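Local coordinates for apoptosis regulator Bcl-2 homolog (Canarypox virus, PDB 5WOS), which inhibits host-cell apoptosis and binds pro-apoptotic BAK1, BAX and BH3-containing proteins such as BIM, supposedly preventing BAK1 and BAX activation, at residues I90-V95 with R134-D139. Sequence-based numbering, arbitrary orientation. Where two conformers were deposited one is given.
Sequences ITWGRV and RSWLSD
Ile90 lays its CG2 methyl over the indole face of Trp136, 3.5 Å from the centroid of the six-membered ring and 14° off its normal, a CH-pi contact. With CG anti to the backbone N (chi1 -176°), the Trp136 indole extends across from helix 121-138, while CD1 of Ile90 runs back along it to within 3.9 Å of Trp136 CB. Thr91, the N-cap of helix 92-112, accepts a weak bond at OG1 from Arg94 N (3.4 Å), and its CA lies 4.0 Å from Trp136 CZ2. Trp92 opens the helix and receives the edge of Trp136 on its own face: CH2 of Trp136 comes within 3.5 Å of Trp92 CE2, with the ring planes at 56°. Farther along the same indole, Trp92 CH2 meets Leu137 CD2 at 3.5 Å. Arg94 forms salt bridges through NE with an acidic side chain of the bound peptide and through NH1 with Asp88. Val95 CG2 adds a looser touch, 4.3 Å from Trp136 CZ3. The start of helix 92-112 thus meets the end of helix 121-138 in this Bcl-2 helical bundle through apolar and aromatic packing, which depends on the fit of Trp136 against Ile90 and Trp92, while Trp92 NE1 donates a hydrogen bond to Gln140 OE1.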
# COMPACT_ATOMS: atom_id res chain seq x y z
N ILE A 90 -5.57 11.65 6.85
CA ILE A 90 -5.76 10.41 6.11
C ILE A 90 -6.58 10.72 4.87
O ILE A 90 -7.67 11.30 4.96
CB ILE A 90 -6.47 9.34 6.96
CG1 ILE A 90 -5.70 9.09 8.26
CG2 ILE A 90 -6.61 8.04 6.18
CD1 ILE A 90 -6.47 8.28 9.29
N THR A 91 -6.06 10.33 3.70
CA THR A 91 -6.81 10.42 2.46
C THR A 91 -6.58 9.15 1.66
O THR A 91 -5.58 8.45 1.84
CB THR A 91 -6.40 11.64 1.62
OG1 THR A 91 -5.03 11.50 1.22
CG2 THR A 91 -6.58 12.93 2.41
N TRP A 92 -7.53 8.85 0.77
CA TRP A 92 -7.40 7.66 -0.06
C TRP A 92 -6.18 7.75 -0.97
O TRP A 92 -5.54 6.73 -1.25
CB TRP A 92 -8.67 7.45 -0.88
CG TRP A 92 -9.75 6.74 -0.12
CD1 TRP A 92 -10.97 7.25 0.26
CD2 TRP A 92 -9.71 5.40 0.38
NE1 TRP A 92 -11.68 6.30 0.96
CE2 TRP A 92 -10.93 5.15 1.04
CE3 TRP A 92 -8.75 4.37 0.33
CZ2 TRP A 92 -11.22 3.93 1.64
CZ3 TRP A 92 -9.05 3.16 0.93
CH2 TRP A 92 -10.27 2.95 1.58
N GLY A 93 -5.82 8.95 -1.41
CA GLY A 93 -4.62 9.11 -2.21
C GLY A 93 -3.38 8.65 -1.48
O GLY A 93 -2.54 7.94 -2.05
N ARG A 94 -3.25 9.03 -0.21
CA ARG A 94 -2.10 8.58 0.58
C ARG A 94 -2.18 7.09 0.86
O ARG A 94 -1.16 6.39 0.79
CB ARG A 94 -2.03 9.39 1.87
CG ARG A 94 -1.68 10.85 1.64
CD ARG A 94 -1.77 11.69 2.90
NE ARG A 94 -1.41 13.08 2.64
CZ ARG A 94 -1.21 13.99 3.57
NH1 ARG A 94 -1.32 13.68 4.86
NH2 ARG A 94 -0.89 15.23 3.23
N VAL A 95 -3.37 6.58 1.18
CA VAL A 95 -3.53 5.15 1.46
C VAL A 95 -3.13 4.33 0.24
O VAL A 95 -2.46 3.29 0.37
CB VAL A 95 -4.97 4.85 1.89
CG1 VAL A 95 -5.21 3.35 1.98
CG2 VAL A 95 -5.27 5.51 3.23
N ARG A 134 -8.24 2.92 11.29
CA ARG A 134 -9.36 2.00 11.40
C ARG A 134 -10.69 2.75 11.42
O ARG A 134 -11.57 2.51 10.58
CB ARG A 134 -9.22 1.13 12.64
CG ARG A 134 -10.22 -0.01 12.70
CD ARG A 134 -10.38 -0.57 14.10
NE ARG A 134 -11.68 -1.23 14.25
CZ ARG A 134 -12.83 -0.59 14.42
NH1 ARG A 134 -12.86 0.74 14.46
NH2 ARG A 134 -13.96 -1.27 14.55
N SER A 135 -10.86 3.65 12.39
CA SER A 135 -12.11 4.40 12.48
C SER A 135 -12.38 5.16 11.18
O SER A 135 -13.53 5.20 10.71
CB SER A 135 -12.06 5.36 13.67
OG SER A 135 -10.96 6.25 13.56
N TRP A 136 -11.34 5.75 10.59
CA TRP A 136 -11.50 6.43 9.31
C TRP A 136 -11.99 5.46 8.24
O TRP A 136 -12.88 5.80 7.45
CB TRP A 136 -10.17 7.05 8.90
CG TRP A 136 -10.21 7.87 7.64
CD1 TRP A 136 -10.51 9.19 7.54
CD2 TRP A 136 -9.94 7.41 6.31
NE1 TRP A 136 -10.44 9.59 6.22
CE2 TRP A 136 -10.09 8.51 5.45
CE3 TRP A 136 -9.57 6.17 5.77
CZ2 TRP A 136 -9.90 8.42 4.08
CZ3 TRP A 136 -9.38 6.08 4.40
CH2 TRP A 136 -9.54 7.20 3.57
N LEU A 137 -11.43 4.25 8.21
CA LEU A 137 -11.87 3.25 7.24
C LEU A 137 -13.27 2.74 7.56
O LEU A 137 -14.10 2.58 6.66
CB LEU A 137 -10.88 2.09 7.20
CG LEU A 137 -9.56 2.40 6.49
CD1 LEU A 137 -8.55 1.32 6.76
CD2 LEU A 137 -9.80 2.54 4.99
N SER A 138 -13.54 2.47 8.83
CA SER A 138 -14.86 1.97 9.21
C SER A 138 -15.95 2.98 8.87
O SER A 138 -17.01 2.61 8.37
CB SER A 138 -14.88 1.63 10.70
OG SER A 138 -16.16 1.19 11.10
N ASP A 139 -15.70 4.26 9.14
CA ASP A 139 -16.72 5.28 8.89
C ASP A 139 -17.04 5.46 7.42
O ASP A 139 -17.96 6.21 7.09
CB ASP A 139 -16.29 6.63 9.49
CG ASP A 139 -16.25 6.61 11.00
OD1 ASP A 139 -15.18 6.92 11.58
OD2 ASP A 139 -17.27 6.26 11.62